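Local coordinates for aspartate semialdehyde dehydrogenase (Francisella tularensis subsp. tularensis, PDB 4WOJ), which probably catalyses the NADPH-dependent reductive dephosphorylation of L-aspartyl-4-phosphate to L-aspartate-semialdehyde, a step on the way to lysine, methionine and threonine, at residues R362-L365 against N366-I370; L115-D118 against P119-H122; D123-I126 against N127-N131; K85-H88 against H89-E93; W100-A104 against S105-L109. All blocks are in the same frame, centred on the assembly; numbering follows the deposited sequence.

Contact 1 of 5, residues R362-L365 against N366-I370; sequences RRVL and NIIKI
Arg362 and Asn366 meet one turn apart near the end of the C-terminal helix 354-369, which packs on the parallel sheet of the Rossmann-type NAD-binding domain. The carbonyl of Arg362 receives only a weak hydrogen bond from Asn366 N, and the guanidinium and amide, their planes 70° apart, come together as two donors, Arg362 NH2 lying 3.4 Å from Asn366 ND2. Both point to the carboxylate of Asp32, OD2 in a salt bridge with Arg362 NH2 and OD1 weakly bonded to Asn366 ND2, which is consistent with their closeness. At Arg363 the backbone bond is again weak, with Ile367 CG1 passing 3.4 Å from Arg363 O, while the long side chain leaves the turn to pair with Asp118. Val364 marks the buried side. Its carbonyl points almost straight at Ile368 N (C=O...N angle 163°, O to N 2.9 Å), and Val364 CG2 lies alongside Ile368 CD1 at 4.1 Å; two branched aliphatic residues suit a surface facing Ile101, with Val364 also on Ile125 and Ile368 on Ile129. Leu365 turns to Ile101 and Ile74. Leu365 O accepts from Lys369 N at 2.8 Å, and Lys369 CG, set between backbone N and carbonyl carbon (chi1 69°), comes within 3.6 Å of that same Leu365 O.

Contact 2 of 5, residues L115-D118 against P119-H122; sequences LVLD and PLNH
Asn121 reaches back from the first turn of helix 118-130 to the end of strand 113-116, and its amide makes the tight part of this turn. ND2 of Asn121 donates to Leu115 O at 2.6 Å, the acceptor lying in the amide plane although the N-H points at it only moderately well (134°). Asn121 CG sits between its own backbone N and carbonyl carbon (chi1 66°), which swings the amide toward the strand; the carbonyl end lies near Leu117 N, but its exact place is doubtful. Asparagine suits the position because a short, flat amide can offer an N-H to a strand carbonyl. Leu117 holds the N-cap position, and its carbonyl oxygen is gripped twice, by Leu120 N at 2.8 Å and by Asn121 N at 3.1 Å, from opposite faces of the carbonyl plane. Pro119 fits the first turn because its nitrogen has no hydrogen to leave without a partner there. The adjacent Asp118 carboxylate is held by Arg363 on helix 354-369.

The looser side belongs to Leu120 and His122, both partly exposed. The Leu117 and Leu120 side chains lie side by side toward helix 141-149, CD2 of Leu117 4.1 Å from CD1 of Leu120, and His122 N makes only a weak bond to Asp118 O. His122 ND1 stands 4.0 Å from Asp118 OD2, but OD2 is already paired with Arg363, so any influence on the ring is probably slight. The whole is a strand-to-helix turn of a beta-alpha-beta crossover in a Rossmann-type domain, with the Leu117 side chain about 10 Å from that of Cys141, the predicted acyl-thioester residue.

Contact 3 of 5, residues D123-I126 against N127-N131; sequences DQII and NAIDN
Ile125 and Ile129 lie one turn apart on the buried side of helix 118-130, the connecting helix of a beta-alpha-beta unit in the Rossmann-type domain. Backbone hydrogen bonds run along the turn. Asn127 N bonds to Asp123 O at 3.2 Å and Ala128 N to Gln124 O at 3.0 Å, both donors tilted well out of the carbonyl plane, just past the kink where the amides of Asp123 and Gln124 lack bonds to the turn before. Further on the bonds are straighter: Ile129 N meets Ile125 O at 3.0 Å with an N-H...O angle of 176°, and Asp130 N reaches Ile126 O at 2.9 Å.

Apolar contacts come next. Ile125 CG2 touches Ile129 CD1 at 3.8 Å, the two side chains slanting across one another, and both pack against Phe136 of strand 135-138 and Ile367 of helix 354-369. Branched aliphatic residues fill such an interface well. Ala128, buried beside them, has just a methyl, which fits against Phe136 and Thr114.

Among the polar side chains, Gln124 NE2 donates to Ile254 O on helix 242-255, whereas Asp123 and Asp130 are exposed, as charged groups would be expected to be. In Ile129, CG1 is anti to the carbonyl carbon and beside the backbone N (chi1 -63°), a setting that lays CG1 3.3 Å from Ile125 O.

Contact 4 of 5, residues K85-H88 against H89-E93; sequences KEIH and HKLRE
Leu91 N and Arg92 N reach back one helical turn to Ile87 O and His88 O, each at 3.3 Å, a regular if somewhat long-bonded end to helix 81-93. On its buried side Ile87 CG2 rests against Leu91 CD1 at 3.8 Å, and both residues also meet Leu69 of helix 66-70; two bulky aliphatic side chains suit this seam between helices.

Neighbouring them, His88 and Arg92 make the polar half. His88 CG stands anti to its amide nitrogen (chi1 171°), which carries the ring along the helix toward the next turn, and Arg92 bends at chi2 (-68°) so that its head slants across the ring's end. The imidazole and guanidinium planes are nearly perpendicular, 89° apart, with His88 NE2 3.8 Å from Arg92 NE. They do not bond to each other. Both turn to Asp135 OD1, which accepts a hydrogen bond from His88 NE2 and forms a salt bridge with Arg92 NH2, while Arg92 NH1 donates to Gly98 O and Trp96 O.

On another flank Glu86 and Lys90 approach each other at a slant. OE2 of Glu86 comes to 3.6 Å from Lys90 CE, but Lys90 NZ stays 4.1 Å away, beyond a salt bridge, so any attraction is longer-range. The chemistry implies a helix end tied to strand 135-138 through Asp135, whose negative charge probably compensates that of Arg92 and suits an N-H of His88, and to the chain before strand 99-102 through the carbonyls of Trp96 and Gly98.

Contact 5 of 5, residues W100-A104 against S105-L109; sequences WIDAA and STLRL
Leu107 crosses Trp100 at about a right angle, its CD1 lying 3.6 Å from Trp100 NE1 in an oblique approach to the ring. The indole nitrogen itself is turned to Asp102: NE1 donates to OD2 at 3.0 Å, meeting the oxygen from above the carboxylate plane. OD2 is also hydrogen-bonded to Thr84 OG1 of helix 81-93. The other oxygen, Asp102 OD1, takes the N-H of Ala104 at 2.9 Å, an Asx turn that bends the chain as strand 99-102 ends; aspartate, short and with two accepting oxygens, fits this role. A water braces the bend, donating to Ala104 O at 2.9 Å and more weakly to Asp102 OD2, and accepting from Leu107 N. Beyond it, Ser105 to Arg108 form a type I turn. Arg108 turns its guanidinium edge toward Ala103 O, NH2 making a weak bond at 3.3 Å, while Ser105 CB sits 3.2 Å above the centre of one guanidinium face. Arg108 has stronger partners in Glu250 (salt bridge) and Gly138 O, and the Arg108 side chain is about 7 Å from that of Cys141, the predicted acyl-thioester residue. Strand 99-102, from which the loop departs, lies between strands 74-77 and 135-138, with His88 of helix 81-93 edge-to-face with Trp100 and helix 354-369 against Ile101.

From the N terminus the order is contact 4, 5, 2, 3 and 1. None nests in or crosses another; each closes merely a turn, and contact 3 begins on helix 118-130 where contact 2 ends. Contact 4, on helix 81-93, touches contact 5 near the start of strand 99-102, where Leu91 CD1 meets Trp100 CZ3. Contact 5 then touches contact 2 through Arg108 CG and Leu115 CD2, linking the loop after strand 99-102 with strand 113-116. Contact 1, last in the chain, returns to the same domain: its C-terminal helix 354-369 packs on contacts 2, 3 and 5, tying helix 118-130 to the sheet, but remains clear of contact 4.

Contact 1 of 5, residues R362-L365 against N366-I370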
loop_
_atom_site.group_PDB
_atom_site.type_symbol
_atom_site.label_atom_id
_atom_site.label_comp_id
_atom_site.label_asym_id
_atom_site.label_seq_id
_atom_site.Cartn_x
_atom_site.Cartn_y
_atom_site.Cartn_z
ATOM N N ARG B 362 16.828 19.319 -12.815
ATOM C CA ARG B 362 16.805 19.916 -14.157
ATOM C C ARG B 362 16.235 21.309 -14.152
ATOM O O ARG B 362 16.759 22.199 -14.791
ATOM C CB ARG B 362 15.967 19.076 -15.124
ATOM C CG ARG B 362 16.056 19.535 -16.569
ATOM C CD ARG B 362 15.073 18.790 -17.491
ATOM N NE ARG B 362 13.681 19.215 -17.320
ATOM C CZ ARG B 362 13.152 20.349 -17.792
ATOM N NH1 ARG B 362 11.878 20.632 -17.580
ATOM N NH2 ARG B 362 13.882 21.201 -18.472
ATOM N N ARG B 363 15.152 21.507 -13.439
ATOM C CA ARG B 363 14.478 22.797 -13.475
ATOM C C ARG B 363 15.220 23.901 -12.690
ATOM O O ARG B 363 15.181 25.067 -13.047
ATOM C CB ARG B 363 13.022 22.637 -12.996
ATOM C CG ARG B 363 12.144 21.842 -13.990
ATOM C CD ARG B 363 10.752 21.590 -13.409
ATOM N NE ARG B 363 10.120 22.874 -13.152
ATOM C CZ ARG B 363 9.300 23.501 -13.985
ATOM N NH1 ARG B 363 8.936 22.972 -15.164
ATOM N NH2 ARG B 363 8.804 24.660 -13.635
ATOM N N VAL B 364 15.904 23.536 -11.622
ATOM C CA VAL B 364 16.654 24.519 -10.859
ATOM C C VAL B 364 17.948 24.870 -11.582
ATOM O O VAL B 364 18.391 26.023 -11.574
ATOM C CB VAL B 364 16.888 24.080 -9.417
ATOM C CG1 VAL B 364 17.934 22.987 -9.279
ATOM C CG2 VAL B 364 17.224 25.313 -8.559
ATOM N N LEU B 365 18.527 23.892 -12.264
ATOM C CA LEU B 365 19.637 24.165 -13.173
ATOM C C LEU B 365 19.302 25.303 -14.120
ATOM O O LEU B 365 20.109 26.214 -14.305
ATOM C CB LEU B 365 19.968 22.923 -13.994
ATOM C CG LEU B 365 21.058 23.096 -15.048
ATOM C CD1 LEU B 365 22.382 23.530 -14.440
ATOM C CD2 LEU B 365 21.245 21.813 -15.863
ATOM N N ASN B 366 18.100 25.248 -14.691
ATOM C CA ASN B 366 17.620 26.275 -15.604
ATOM C C ASN B 366 17.463 27.643 -15.012
ATOM O O ASN B 366 17.675 28.643 -15.702
ATOM C CB ASN B 366 16.299 25.866 -16.217
ATOM C CG ASN B 366 16.475 24.835 -17.308
ATOM O OD1 ASN B 366 17.549 24.681 -17.859
ATOM N ND2 ASN B 366 15.428 24.097 -17.594
ATOM N N ILE B 367 17.064 27.689 -13.748
ATOM C CA ILE B 367 16.913 28.941 -13.016
ATOM C C ILE B 367 18.292 29.538 -12.744
ATOM O O ILE B 367 18.504 30.712 -12.909
ATOM C CB ILE B 367 16.151 28.704 -11.703
ATOM C CG1 ILE B 367 14.700 28.310 -12.018
ATOM C CG2 ILE B 367 16.127 29.956 -10.830
ATOM C CD1 ILE B 367 13.972 27.677 -10.846
ATOM N N ILE B 368 19.241 28.702 -12.378
ATOM C CA ILE B 368 20.606 29.141 -12.202
ATOM C C ILE B 368 21.279 29.573 -13.531
ATOM O O ILE B 368 21.988 30.563 -13.569
ATOM C CB ILE B 368 21.402 28.035 -11.493
ATOM C CG1 ILE B 368 20.896 27.934 -10.049
ATOM C CG2 ILE B 368 22.899 28.331 -11.517
ATOM C CD1 ILE B 368 21.055 26.576 -9.402
ATOM N N LYS B 369 21.073 28.855 -14.624
ATOM C CA LYS B 369 21.778 29.253 -15.839
ATOM C C LYS B 369 21.205 30.551 -16.423
ATOM O O LYS B 369 21.889 31.229 -17.185
ATOM C CB LYS B 369 21.916 28.118 -16.840
ATOM C CG LYS B 369 20.686 27.601 -17.543
ATOM C CD LYS B 369 21.191 26.493 -18.473
ATOM C CE LYS B 369 20.111 25.534 -18.938
ATOM N NZ LYS B 369 19.311 26.066 -20.066
ATOM N N ILE B 370 19.991 30.925 -16.007
ATOM C CA ILE B 370 19.330 32.119 -16.522
ATOM C C ILE B 370 19.859 33.320 -15.758
ATOM O O ILE B 370 20.969 33.772 -16.020
ATOM C CB ILE B 370 17.785 32.044 -16.391
#

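Contact 2 of 5, residues L115-D118 against P119-H122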
loop_
_atom_site.group_PDB
_atom_site.type_symbol
_atom_site.label_atom_id
_atom_site.label_comp_id
_atom_site.label_asym_id
_atom_site.label_seq_id
_atom_site.Cartn_x
_atom_site.Cartn_y
_atom_site.Cartn_z
ATOM N N LEU B 115 16.128 23.745 -0.483
ATOM C CA LEU B 115 15.463 22.562 -1.036
ATOM C C LEU B 115 14.724 23.045 -2.268
ATOM O O LEU B 115 14.068 24.106 -2.184
ATOM C CB LEU B 115 14.469 21.936 -0.062
ATOM C CG LEU B 115 15.048 21.031 1.028
ATOM C CD1 LEU B 115 14.007 20.637 2.069
ATOM C CD2 LEU B 115 15.633 19.777 0.423
ATOM N N VAL B 116 14.835 22.314 -3.392
ATOM C CA VAL B 116 14.213 22.789 -4.630
ATOM C C VAL B 116 12.943 22.035 -5.053
ATOM O O VAL B 116 12.934 20.816 -5.238
ATOM C CB VAL B 116 15.197 22.815 -5.847
ATOM C CG1 VAL B 116 16.356 23.755 -5.558
ATOM C CG2 VAL B 116 15.722 21.440 -6.187
ATOM N N LEU B 117 11.873 22.796 -5.228
ATOM C CA LEU B 117 10.658 22.301 -5.851
ATOM C C LEU B 117 9.913 23.535 -6.371
ATOM O O LEU B 117 8.998 24.081 -5.727
ATOM C CB LEU B 117 9.831 21.494 -4.866
ATOM C CG LEU B 117 8.589 20.776 -5.411
ATOM C CD1 LEU B 117 8.959 19.720 -6.407
ATOM C CD2 LEU B 117 7.826 20.147 -4.256
ATOM N N ASP B 118 10.323 23.969 -7.549
ATOM C CA ASP B 118 10.059 25.333 -7.993
ATOM C C ASP B 118 8.583 25.652 -8.282
ATOM O O ASP B 118 8.207 26.802 -8.209
ATOM C CB ASP B 118 10.900 25.682 -9.216
ATOM C CG ASP B 118 10.441 24.934 -10.453
ATOM O OD1 ASP B 118 10.881 23.775 -10.633
ATOM O OD2 ASP B 118 9.619 25.479 -11.210
ATOM N N PRO B 119 7.745 24.649 -8.592
ATOM C CA PRO B 119 6.323 25.018 -8.648
ATOM C C PRO B 119 5.765 25.453 -7.285
ATOM O O PRO B 119 4.628 25.905 -7.198
ATOM C CB PRO B 119 5.649 23.726 -9.116
ATOM C CG PRO B 119 6.716 23.011 -9.839
ATOM C CD PRO B 119 7.936 23.255 -9.006
ATOM N N LEU B 120 6.546 25.277 -6.223
ATOM C CA LEU B 120 6.116 25.729 -4.875
ATOM C C LEU B 120 7.000 26.806 -4.247
ATOM O O LEU B 120 6.519 27.620 -3.480
ATOM C CB LEU B 120 5.983 24.517 -3.936
ATOM C CG LEU B 120 4.626 23.800 -4.006
ATOM C CD1 LEU B 120 4.661 22.533 -3.190
ATOM C CD2 LEU B 120 3.519 24.710 -3.488
ATOM N N ASN B 121 8.288 26.815 -4.558
ATOM C CA ASN B 121 9.203 27.732 -3.895
ATOM C C ASN B 121 10.161 28.342 -4.871
ATOM O O ASN B 121 11.314 28.600 -4.542
ATOM C CB ASN B 121 10.010 27.023 -2.819
ATOM C CG ASN B 121 10.962 25.990 -3.392
ATOM O OD1 ASN B 121 10.828 25.572 -4.535
ATOM N ND2 ASN B 121 11.924 25.575 -2.598
ATOM N N HIS B 122 9.704 28.585 -6.083
ATOM C CA HIS B 122 10.540 29.272 -7.033
ATOM C C HIS B 122 11.057 30.632 -6.494
ATOM O O HIS B 122 12.269 30.934 -6.581
ATOM C CB HIS B 122 9.747 29.525 -8.281
ATOM C CG HIS B 122 10.587 29.840 -9.466
ATOM N ND1 HIS B 122 10.244 29.436 -10.737
ATOM C CD2 HIS B 122 11.749 30.523 -9.587
ATOM C CE1 HIS B 122 11.149 29.875 -11.594
ATOM N NE2 HIS B 122 12.066 30.547 -10.924
#

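Contact 3 of 5, residues D123-I126 against N127-N131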
loop_
_atom_site.group_PDB
_atom_site.type_symbol
_atom_site.label_atom_id
_atom_site.label_comp_id
_atom_site.label_asym_id
_atom_site.label_seq_id
_atom_site.Cartn_x
_atom_site.Cartn_y
_atom_site.Cartn_z
ATOM N N ASP B 123 10.147 31.434 -5.942
ATOM C CA ASP B 123 10.527 32.771 -5.397
ATOM C C ASP B 123 11.693 32.725 -4.407
ATOM O O ASP B 123 12.484 33.657 -4.297
ATOM C CB ASP B 123 9.344 33.514 -4.791
ATOM C CG ASP B 123 8.395 32.620 -3.971
ATOM O OD1 ASP B 123 8.761 31.538 -3.449
ATOM O OD2 ASP B 123 7.221 33.031 -3.869
ATOM N N GLN B 124 11.861 31.582 -3.785
ATOM C CA GLN B 124 12.875 31.415 -2.771
ATOM C C GLN B 124 14.149 30.968 -3.354
ATOM O O GLN B 124 15.195 31.293 -2.818
ATOM C CB GLN B 124 12.490 30.346 -1.767
ATOM C CG GLN B 124 11.290 30.688 -0.868
ATOM C CD GLN B 124 11.070 29.566 0.137
ATOM O OE1 GLN B 124 12.013 29.157 0.883
ATOM N NE2 GLN B 124 9.842 29.005 0.131
ATOM N N ILE B 125 14.085 30.141 -4.397
ATOM C CA ILE B 125 15.302 29.722 -5.067
ATOM C C ILE B 125 15.975 30.998 -5.561
ATOM O O ILE B 125 17.162 31.213 -5.380
ATOM C CB ILE B 125 15.018 28.723 -6.215
ATOM C CG1 ILE B 125 14.610 27.366 -5.648
ATOM C CG2 ILE B 125 16.242 28.491 -7.064
ATOM C CD1 ILE B 125 13.524 26.680 -6.435
ATOM N N ILE B 126 15.192 31.855 -6.170
ATOM C CA ILE B 126 15.716 33.084 -6.719
ATOM C C ILE B 126 16.334 33.947 -5.637
ATOM O O ILE B 126 17.399 34.522 -5.832
ATOM C CB ILE B 126 14.624 33.847 -7.478
ATOM C CG1 ILE B 126 14.524 33.261 -8.882
ATOM C CG2 ILE B 126 14.967 35.312 -7.604
ATOM C CD1 ILE B 126 13.273 33.706 -9.614
ATOM N N ASN B 127 15.672 34.033 -4.499
ATOM C CA ASN B 127 16.179 34.826 -3.385
ATOM C C ASN B 127 17.503 34.277 -2.851
ATOM O O ASN B 127 18.355 35.024 -2.390
ATOM C CB ASN B 127 15.171 34.824 -2.251
ATOM C CG ASN B 127 15.481 35.860 -1.210
ATOM O OD1 ASN B 127 16.139 36.856 -1.482
ATOM N ND2 ASN B 127 15.017 35.630 -0.008
ATOM N N ALA B 128 17.654 32.964 -2.925
ATOM C CA ALA B 128 18.831 32.285 -2.418
ATOM C C ALA B 128 20.028 32.511 -3.337
ATOM O O ALA B 128 21.134 32.841 -2.882
ATOM C CB ALA B 128 18.550 30.780 -2.260
ATOM N N ILE B 129 19.812 32.287 -4.631
ATOM C CA ILE B 129 20.838 32.525 -5.638
ATOM C C ILE B 129 21.284 33.967 -5.468
ATOM O O ILE B 129 22.470 34.249 -5.332
ATOM C CB ILE B 129 20.305 32.327 -7.075
ATOM C CG1 ILE B 129 19.853 30.874 -7.306
ATOM C CG2 ILE B 129 21.390 32.683 -8.097
ATOM C CD1 ILE B 129 19.016 30.651 -8.550
ATOM N N ASP B 130 20.293 34.858 -5.437
ATOM C CA ASP B 130 20.498 36.296 -5.229
ATOM C C ASP B 130 21.348 36.607 -3.987
ATOM O O ASP B 130 22.180 37.513 -4.022
ATOM C CB ASP B 130 19.141 37.003 -5.181
ATOM C CG ASP B 130 19.248 38.514 -5.143
ATOM O OD1 ASP B 130 20.302 39.078 -5.519
ATOM O OD2 ASP B 130 18.244 39.157 -4.734
ATOM N N ASN B 131 21.170 35.859 -2.907
ATOM C CA ASN B 131 21.892 36.151 -1.661
ATOM C C ASN B 131 23.226 35.424 -1.571
ATOM O O ASN B 131 23.805 35.295 -0.487
ATOM C CB ASN B 131 21.018 35.858 -0.429
ATOM C CG ASN B 131 20.131 37.038 -0.052
ATOM O OD1 ASN B 131 19.019 37.183 -0.549
ATOM N ND2 ASN B 131 20.614 37.875 0.841
#

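Contact 4 of 5, residues K85-H88 against H89-E93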
loop_
_atom_site.group_PDB
_atom_site.type_symbol
_atom_site.label_atom_id
_atom_site.label_comp_id
_atom_site.label_asym_id
_atom_site.label_seq_id
_atom_site.Cartn_x
_atom_site.Cartn_y
_atom_site.Cartn_z
ATOM N N LYS B 85 29.373 13.171 0.447
ATOM C CA LYS B 85 30.138 13.186 1.681
ATOM C C LYS B 85 31.629 13.208 1.482
ATOM O O LYS B 85 32.349 13.923 2.174
ATOM C CB LYS B 85 29.765 11.999 2.539
ATOM C CG LYS B 85 28.863 12.423 3.677
ATOM C CD LYS B 85 28.795 11.333 4.727
ATOM C CE LYS B 85 27.446 10.622 4.675
ATOM N NZ LYS B 85 27.601 9.145 4.740
ATOM N N GLU B 86 32.096 12.438 0.517
ATOM C CA GLU B 86 33.509 12.418 0.217
ATOM C C GLU B 86 33.938 13.776 -0.309
ATOM O O GLU B 86 34.987 14.292 0.039
ATOM C CB GLU B 86 33.772 11.349 -0.848
ATOM C CG GLU B 86 35.138 11.411 -1.527
ATOM C CD GLU B 86 36.074 10.346 -1.013
ATOM O OE1 GLU B 86 35.606 9.205 -0.797
ATOM O OE2 GLU B 86 37.268 10.655 -0.810
ATOM N N ILE B 87 33.107 14.368 -1.148
ATOM C CA ILE B 87 33.642 15.322 -2.110
ATOM C C ILE B 87 33.188 16.734 -2.004
ATOM O O ILE B 87 33.941 17.627 -2.391
ATOM C CB ILE B 87 33.373 14.868 -3.549
ATOM C CG1 ILE B 87 34.537 14.009 -3.990
ATOM C CG2 ILE B 87 33.287 16.061 -4.488
ATOM C CD1 ILE B 87 34.163 12.975 -5.004
ATOM N N HIS B 88 31.963 16.945 -1.552
ATOM C CA HIS B 88 31.441 18.294 -1.525
ATOM C C HIS B 88 32.275 19.188 -0.598
ATOM O O HIS B 88 32.584 20.325 -0.959
ATOM C CB HIS B 88 29.968 18.272 -1.137
ATOM C CG HIS B 88 29.390 19.621 -0.872
ATOM N ND1 HIS B 88 29.325 20.154 0.393
ATOM C CD2 HIS B 88 28.838 20.541 -1.701
ATOM C CE1 HIS B 88 28.777 21.358 0.332
ATOM N NE2 HIS B 88 28.476 21.616 -0.930
ATOM N N HIS B 89 32.649 18.671 0.568
ATOM C CA HIS B 89 33.407 19.462 1.544
ATOM C C HIS B 89 34.817 19.803 1.045
ATOM O O HIS B 89 35.293 20.928 1.254
ATOM C CB HIS B 89 33.472 18.765 2.908
ATOM C CG HIS B 89 34.295 17.516 2.909
ATOM N ND1 HIS B 89 33.819 16.307 2.441
ATOM C CD2 HIS B 89 35.567 17.290 3.317
ATOM C CE1 HIS B 89 34.759 15.388 2.575
ATOM N NE2 HIS B 89 35.829 15.959 3.101
ATOM N N LYS B 90 35.458 18.841 0.386
ATOM C CA LYS B 90 36.774 19.063 -0.250
ATOM C C LYS B 90 36.784 20.222 -1.247
ATOM O O LYS B 90 37.757 20.972 -1.325
ATOM C CB LYS B 90 37.248 17.813 -0.989
ATOM C CG LYS B 90 37.662 16.657 -0.095
ATOM C CD LYS B 90 38.249 15.521 -0.928
ATOM C CE LYS B 90 38.104 14.149 -0.278
ATOM N NZ LYS B 90 38.297 14.107 1.201
ATOM N N LEU B 91 35.706 20.344 -2.016
ATOM C CA LEU B 91 35.547 21.442 -2.961
ATOM C C LEU B 91 35.414 22.791 -2.275
ATOM O O LEU B 91 36.013 23.764 -2.715
ATOM C CB LEU B 91 34.332 21.220 -3.864
ATOM C CG LEU B 91 34.461 20.053 -4.846
ATOM C CD1 LEU B 91 33.107 19.687 -5.433
ATOM C CD2 LEU B 91 35.454 20.382 -5.954
ATOM N N ARG B 92 34.607 22.872 -1.226
ATOM C CA ARG B 92 34.435 24.168 -0.547
ATOM C C ARG B 92 35.723 24.509 0.207
ATOM O O ARG B 92 36.200 25.638 0.150
ATOM C CB ARG B 92 33.222 24.181 0.395
ATOM C CG ARG B 92 31.862 23.984 -0.269
ATOM C CD ARG B 92 31.449 25.152 -1.147
ATOM N NE ARG B 92 30.130 24.904 -1.739
ATOM C CZ ARG B 92 29.744 25.281 -2.962
ATOM N NH1 ARG B 92 30.567 25.958 -3.763
ATOM N NH2 ARG B 92 28.522 24.980 -3.397
ATOM N N GLU B 93 36.283 23.501 0.876
ATOM C CA GLU B 93 37.617 23.572 1.515
ATOM C C GLU B 93 38.715 24.014 0.544
ATOM O O GLU B 93 39.671 24.669 0.939
ATOM C CB GLU B 93 38.023 22.206 2.091
ATOM C CG GLU B 93 37.383 21.836 3.429
ATOM C CD GLU B 93 37.807 20.452 3.902
ATOM O OE1 GLU B 93 38.470 19.732 3.108
ATOM O OE2 GLU B 93 37.497 20.081 5.059
#

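Contact 5 of 5, residues W100-A104 against S105-L109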
loop_
_atom_site.group_PDB
_atom_site.type_symbol
_atom_site.label_atom_id
_atom_site.label_comp_id
_atom_site.label_asym_id
_atom_site.label_seq_id
_atom_site.Cartn_x
_atom_site.Cartn_y
_atom_site.Cartn_z
ATOM N N TRP B 100 26.207 23.828 -6.463
ATOM C CA TRP B 100 26.137 22.397 -6.259
ATOM C C TRP B 100 24.652 22.050 -6.212
ATOM O O TRP B 100 23.931 22.441 -5.283
ATOM C CB TRP B 100 26.821 22.042 -4.942
ATOM C CG TRP B 100 26.742 20.630 -4.554
ATOM C CD1 TRP B 100 25.803 20.066 -3.771
ATOM C CD2 TRP B 100 27.667 19.593 -4.888
ATOM N NE1 TRP B 100 26.066 18.730 -3.607
ATOM C CE2 TRP B 100 27.215 18.417 -4.272
ATOM C CE3 TRP B 100 28.843 19.542 -5.651
ATOM C CZ2 TRP B 100 27.886 17.186 -4.403
ATOM C CZ3 TRP B 100 29.523 18.325 -5.765
ATOM C CH2 TRP B 100 29.036 17.167 -5.158
ATOM N N ILE B 101 24.198 21.352 -7.245
ATOM C CA ILE B 101 22.829 20.861 -7.310
ATOM C C ILE B 101 22.927 19.366 -7.020
ATOM O O ILE B 101 23.696 18.661 -7.649
ATOM C CB ILE B 101 22.181 21.143 -8.685
ATOM C CG1 ILE B 101 22.061 22.646 -8.923
ATOM C CG2 ILE B 101 20.795 20.547 -8.764
ATOM C CD1 ILE B 101 22.011 23.030 -10.386
ATOM N N ASP B 102 22.148 18.886 -6.062
ATOM C CA ASP B 102 22.295 17.507 -5.600
ATOM C C ASP B 102 20.978 16.806 -5.349
ATOM O O ASP B 102 20.051 17.409 -4.764
ATOM C CB ASP B 102 23.055 17.537 -4.279
ATOM C CG ASP B 102 23.689 16.186 -3.923
ATOM O OD1 ASP B 102 23.304 15.128 -4.519
ATOM O OD2 ASP B 102 24.568 16.211 -3.020
ATOM N N ALA B 103 20.930 15.526 -5.714
ATOM C CA ALA B 103 19.778 14.637 -5.392
ATOM C C ALA B 103 19.829 14.017 -3.992
ATOM O O ALA B 103 18.786 13.850 -3.326
ATOM C CB ALA B 103 19.629 13.523 -6.412
ATOM N N ALA B 104 21.034 13.700 -3.544
ATOM C CA ALA B 104 21.212 13.029 -2.269
ATOM C C ALA B 104 20.718 13.924 -1.137
ATOM O O ALA B 104 20.534 15.119 -1.310
ATOM C CB ALA B 104 22.670 12.655 -2.069
ATOM N N SER B 105 20.477 13.323 0.020
ATOM C CA SER B 105 19.803 13.997 1.138
ATOM C C SER B 105 20.700 14.662 2.147
ATOM O O SER B 105 20.230 15.337 3.085
ATOM C CB SER B 105 18.979 12.968 1.876
ATOM O OG SER B 105 19.812 11.901 2.251
ATOM N N THR B 106 21.992 14.454 1.944
ATOM C CA THR B 106 23.032 14.806 2.899
ATOM C C THR B 106 22.923 16.253 3.334
ATOM O O THR B 106 22.922 16.576 4.524
ATOM C CB THR B 106 24.394 14.622 2.229
ATOM O OG1 THR B 106 24.381 13.422 1.430
ATOM C CG2 THR B 106 25.471 14.527 3.241
ATOM N N LEU B 107 22.818 17.125 2.345
ATOM C CA LEU B 107 22.819 18.553 2.604
ATOM C C LEU B 107 21.445 19.175 2.814
ATOM O O LEU B 107 21.378 20.371 3.026
ATOM C CB LEU B 107 23.543 19.264 1.449
ATOM C CG LEU B 107 25.023 18.865 1.295
ATOM C CD1 LEU B 107 25.616 19.313 -0.039
ATOM C CD2 LEU B 107 25.855 19.398 2.457
ATOM N N ARG B 108 20.366 18.381 2.757
ATOM C CA ARG B 108 18.991 18.929 2.720
ATOM C C ARG B 108 18.641 19.959 3.759
ATOM O O ARG B 108 17.916 20.921 3.438
ATOM C CB ARG B 108 17.939 17.837 2.817
ATOM C CG ARG B 108 17.675 17.213 1.472
ATOM C CD ARG B 108 16.495 16.278 1.484
ATOM N NE ARG B 108 16.658 15.425 0.332
ATOM C CZ ARG B 108 16.354 14.144 0.279
ATOM N NH1 ARG B 108 15.822 13.507 1.328
ATOM N NH2 ARG B 108 16.583 13.504 -0.853
ATOM N N LEU B 109 19.152 19.773 4.973
ATOM C CA LEU B 109 18.710 20.580 6.119
ATOM C C LEU B 109 19.739 21.585 6.672
ATOM O O LEU B 109 19.483 22.198 7.695
ATOM C CB LEU B 109 18.141 19.667 7.243
ATOM C CG LEU B 109 17.180 18.585 6.711
ATOM C CD1 LEU B 109 16.768 17.600 7.787
ATOM C CD2 LEU B 109 15.944 19.186 6.033
HETATM O O HOH W 1 22.841 16.660 -0.643
#